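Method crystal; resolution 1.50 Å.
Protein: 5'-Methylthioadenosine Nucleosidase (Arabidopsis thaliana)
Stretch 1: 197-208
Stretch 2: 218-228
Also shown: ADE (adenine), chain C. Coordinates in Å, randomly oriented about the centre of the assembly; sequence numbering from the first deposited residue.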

# COMPACT_ATOMS: atom_id res chain seq x y z
N THR A 197 -2.04 21.42 3.39
CA THR A 197 -0.94 22.37 3.41
C THR A 197 0.30 21.64 2.92
O THR A 197 1.20 22.25 2.35
CB THR A 197 -0.64 22.87 4.83
OG1 THR A 197 -1.74 23.66 5.30
CG2 THR A 197 0.63 23.72 4.86
N LEU A 198 0.32 20.32 3.13
CA LEU A 198 1.47 19.48 2.77
C LEU A 198 1.11 18.33 1.85
O LEU A 198 -0.02 17.82 1.88
CB LEU A 198 2.07 18.90 4.05
CG LEU A 198 2.26 19.88 5.21
CD1 LEU A 198 2.47 19.11 6.50
CD2 LEU A 198 3.43 20.82 4.93
N LYS A 199 2.08 17.89 1.06
CA LYS A 199 1.90 16.81 0.10
C LYS A 199 3.06 15.83 0.20
O LYS A 199 4.23 16.24 0.16
CB LYS A 199 1.82 17.40 -1.31
CG LYS A 199 1.69 16.39 -2.44
CD LYS A 199 1.69 17.11 -3.80
CE LYS A 199 1.53 16.14 -4.95
NZ LYS A 199 2.66 15.17 -5.04
N ASP A 200 2.76 14.54 0.35
CA ASP A 200 3.81 13.53 0.45
C ASP A 200 3.41 12.24 -0.25
O ASP A 200 2.42 12.20 -0.98
CB ASP A 200 4.18 13.24 1.91
CG ASP A 200 3.18 12.33 2.59
OD1 ASP A 200 3.56 11.66 3.57
OD2 ASP A 200 2.01 12.29 2.15
N MET A 201 4.17 11.18 -0.01
CA MET A 201 3.90 9.91 -0.66
C MET A 201 3.68 8.71 0.26
O MET A 201 3.53 7.59 -0.23
CB MET A 201 5.03 9.60 -1.66
CG MET A 201 5.12 10.60 -2.80
SD MET A 201 6.63 10.46 -3.78
CE MET A 201 6.38 8.89 -4.54
N GLU A 202 3.64 8.93 1.58
CA GLU A 202 3.46 7.80 2.51
C GLU A 202 2.51 8.02 3.69
O GLU A 202 1.89 7.06 4.16
CB GLU A 202 4.80 7.38 3.12
CG GLU A 202 5.86 6.85 2.15
CD GLU A 202 6.69 7.94 1.50
OE1 GLU A 202 6.91 8.99 2.14
OE2 GLU A 202 7.14 7.72 0.35
N GLY A 203 2.42 9.25 4.17
CA GLY A 203 1.62 9.56 5.34
C GLY A 203 0.28 8.88 5.59
O GLY A 203 0.09 8.22 6.62
N ALA A 204 -0.65 9.03 4.66
CA ALA A 204 -1.97 8.45 4.83
C ALA A 204 -1.98 6.94 4.96
O ALA A 204 -2.88 6.37 5.58
CB ALA A 204 -2.89 8.90 3.70
N ALA A 205 -0.98 6.28 4.36
CA ALA A 205 -0.89 4.82 4.42
C ALA A 205 -0.37 4.41 5.79
O ALA A 205 -0.81 3.42 6.36
CB ALA A 205 0.03 4.31 3.32
N VAL A 206 0.59 5.17 6.31
CA VAL A 206 1.12 4.87 7.63
C VAL A 206 -0.02 5.04 8.64
O VAL A 206 -0.17 4.23 9.56
CB VAL A 206 2.29 5.82 8.01
CG1 VAL A 206 2.77 5.52 9.43
CG2 VAL A 206 3.44 5.64 7.02
N ALA A 207 -0.82 6.10 8.46
CA ALA A 207 -1.94 6.35 9.37
C ALA A 207 -2.98 5.24 9.26
O ALA A 207 -3.58 4.85 10.26
CB ALA A 207 -2.57 7.71 9.06
N TYR A 208 -3.20 4.74 8.04
CA TYR A 208 -4.16 3.66 7.84
C TYR A 208 -3.77 2.44 8.68
O TYR A 208 -4.59 1.88 9.41
CB TYR A 208 -4.22 3.27 6.36
CG TYR A 208 -5.16 2.12 6.09
CD1 TYR A 208 -6.54 2.29 6.17
CD2 TYR A 208 -4.67 0.85 5.81
CE1 TYR A 208 -7.40 1.22 5.98
CE2 TYR A 208 -5.53 -0.23 5.62
CZ TYR A 208 -6.90 -0.03 5.70
OH TYR A 208 -7.76 -1.08 5.52
N VAL A 218 2.16 10.08 14.97
CA VAL A 218 2.45 11.51 14.81
C VAL A 218 3.29 11.67 13.55
O VAL A 218 3.98 10.73 13.14
CB VAL A 218 3.23 12.05 16.03
CG1 VAL A 218 3.73 13.46 15.77
CG2 VAL A 218 2.32 12.04 17.26
N PHE A 219 3.21 12.84 12.92
CA PHE A 219 3.96 13.09 11.70
C PHE A 219 4.82 14.34 11.79
O PHE A 219 4.38 15.38 12.27
CB PHE A 219 3.02 13.27 10.50
CG PHE A 219 2.03 12.15 10.32
CD1 PHE A 219 0.89 12.08 11.10
CD2 PHE A 219 2.25 11.16 9.37
CE1 PHE A 219 -0.03 11.04 10.95
CE2 PHE A 219 1.35 10.12 9.20
CZ PHE A 219 0.21 10.06 9.99
N LEU A 220 6.05 14.22 11.32
CA LEU A 220 6.96 15.36 11.26
C LEU A 220 7.28 15.44 9.77
O LEU A 220 7.91 14.54 9.21
CB LEU A 220 8.23 15.10 12.07
CG LEU A 220 8.01 14.92 13.57
CD1 LEU A 220 9.34 14.60 14.24
CD2 LEU A 220 7.40 16.19 14.16
N LYS A 221 6.81 16.50 9.13
CA LYS A 221 7.02 16.65 7.69
C LYS A 221 7.75 17.94 7.38
O LYS A 221 7.26 19.04 7.66
CB LYS A 221 5.65 16.61 6.99
CG LYS A 221 4.94 15.25 7.13
CD LYS A 221 5.58 14.18 6.25
CE LYS A 221 5.11 12.77 6.65
NZ LYS A 221 5.51 11.74 5.65
N ALA A 222 8.94 17.80 6.81
CA ALA A 222 9.80 18.93 6.48
C ALA A 222 9.68 19.32 5.01
O ALA A 222 9.91 18.51 4.11
CB ALA A 222 11.25 18.57 6.82
N VAL A 223 9.33 20.59 4.78
CA VAL A 223 9.13 21.11 3.43
C VAL A 223 10.40 21.33 2.63
O VAL A 223 11.24 22.16 2.98
CB VAL A 223 8.34 22.45 3.49
CG1 VAL A 223 8.08 22.97 2.08
CG2 VAL A 223 7.02 22.23 4.21
N THR A 224 10.52 20.59 1.53
CA THR A 224 11.68 20.70 0.64
C THR A 224 11.37 21.47 -0.63
O THR A 224 12.27 21.92 -1.33
CB THR A 224 12.21 19.31 0.22
OG1 THR A 224 11.11 18.49 -0.24
CG2 THR A 224 12.91 18.63 1.38
N ASP A 225 10.09 21.61 -0.95
CA ASP A 225 9.71 22.31 -2.17
C ASP A 225 8.31 22.90 -2.05
O ASP A 225 7.49 22.42 -1.27
CB ASP A 225 9.75 21.34 -3.36
CG ASP A 225 8.94 20.09 -3.12
OD1 ASP A 225 9.38 19.23 -2.33
OD2 ASP A 225 7.85 19.95 -3.73
N LEU A 226 8.07 23.96 -2.82
CA LEU A 226 6.76 24.61 -2.81
C LEU A 226 6.01 24.22 -4.09
O LEU A 226 6.39 24.61 -5.20
CB LEU A 226 6.93 26.13 -2.72
CG LEU A 226 7.67 26.61 -1.46
CD1 LEU A 226 7.80 28.13 -1.50
CD2 LEU A 226 6.93 26.16 -0.22
N VAL A 227 4.95 23.44 -3.91
CA VAL A 227 4.16 22.96 -5.04
C VAL A 227 3.56 24.09 -5.86
O VAL A 227 3.38 23.95 -7.07
CB VAL A 227 3.05 22.01 -4.54
CG1 VAL A 227 2.27 21.45 -5.73
CG2 VAL A 227 3.67 20.86 -3.75
N ASP A 228 3.25 25.20 -5.21
CA ASP A 228 2.69 26.35 -5.90
C ASP A 228 3.75 27.44 -6.08
O ASP A 228 3.43 28.62 -6.22
CB ASP A 228 1.46 26.88 -5.15
CG ASP A 228 1.74 27.18 -3.69
OD1 ASP A 228 2.84 26.86 -3.20
OD2 ASP A 228 0.84 27.73 -3.02
N9 ADE C . 8.26 14.86 -1.20
C8 ADE C . 8.91 16.04 -1.32
N7 ADE C . 8.27 16.94 -2.10
C5 ADE C . 7.14 16.27 -2.50
C6 ADE C . 6.01 16.62 -3.33
N6 ADE C . 5.93 17.82 -3.91
N1 ADE C . 5.01 15.65 -3.53
C2 ADE C . 5.11 14.42 -2.93
N3 ADE C . 6.16 14.00 -2.11
C4 ADE C . 7.12 14.98 -1.95
O HOH W 1 7.27 9.16 4.80

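The contact is organised around one buried charge pair. Lys 221 leaves the long strand with its CA-to-CB bond toward the other stretch, turns at chi1 and chi2 (both m), then runs out nearly extended through chi3 and chi4 (both t). That path carries its ammonium group to Asp 200, where Lys 221 NZ donates a hydrogen bond to Asp 200 OD1 at 2.9 Å within a salt bridge. No residue of the second stretch has more of its surface covered by the first.

Asp 200 meets the lysine with chi1 at 78° (p), a setting that also places its carboxylate over the start of the helix. There Asp 200 OD1 accepts a hydrogen bond of 2.7 Å from the backbone N of Gly 203 and a weak one of 3.4 Å from the backbone N of Glu 202. A single oxygen thus gathers the turn and the lysine together, while OD2 is satisfied elsewhere in the structure. Gly 203 suits this crowded position: an ideal CB there would lie 2.9 Å from Asp 200 OD1, a clash. Glu 202, at the N-cap position, folds its side chain with chi1 m and chi2 p, and water 1 donates to Glu 202 OE1 at 2.7 Å while accepting a weak hydrogen bond of 3.2 Å from Lys 221 NZ. The water links a second acid to the same ammonium without direct contact.

Beside this polar centre the packing is apolar and light. Phe 219, two residues before Lys 221 on the strand, also has its CA-to-CB bond toward the first stretch, and chi1 m with chi2 at 79° lays its ring beside the helix. The helix meets the ring at its edge: Ala 207 CB lies 3.8 Å from Phe 219 CZ, and Gly 203 O lies 3.4 Å from Phe 219 CE2. That carbonyl is already engaged, accepting the helical hydrogen bond from Ala 207 N to Gly 203 O at 3.0 Å; the two residues at the ring edge are thus one helical turn apart. Small residues at 203 and 207 accompany this approach, the helix running nearly antiparallel to the strand at 165°.

Further along the strand, Leu 198 packs with chi1 m and chi2 t. Leu 198 CD1 lies 4.1 Å from Lys 221 CB, against the base of the lysine chain, and Leu 198 CD2 lies 3.9 Å from CG2 of Val 223, whose chi1 is t. The short strand crosses the long one almost at right angles, 93°, and side chains bridge the gap.

Lys 199 follows a different rule. With its CA-to-CB bond sideways, Lys 199 is extended through chi1, chi2 and chi3, all t, and bends at chi4 (m) so that Lys 199 NZ donates to adenine N1 at 2.8 Å. Lys 199 CD passes 4.2 Å from Val 227 CG2. From the second stretch, Asp 225 OD2 accepts from adenine N6 at 2.9 Å, while Asp 225 OD1 takes a 2.8 Å hydrogen bond from Thr 224 OG1. The base therefore joins the two stretches where Lys 199 and Asp 225 do not touch.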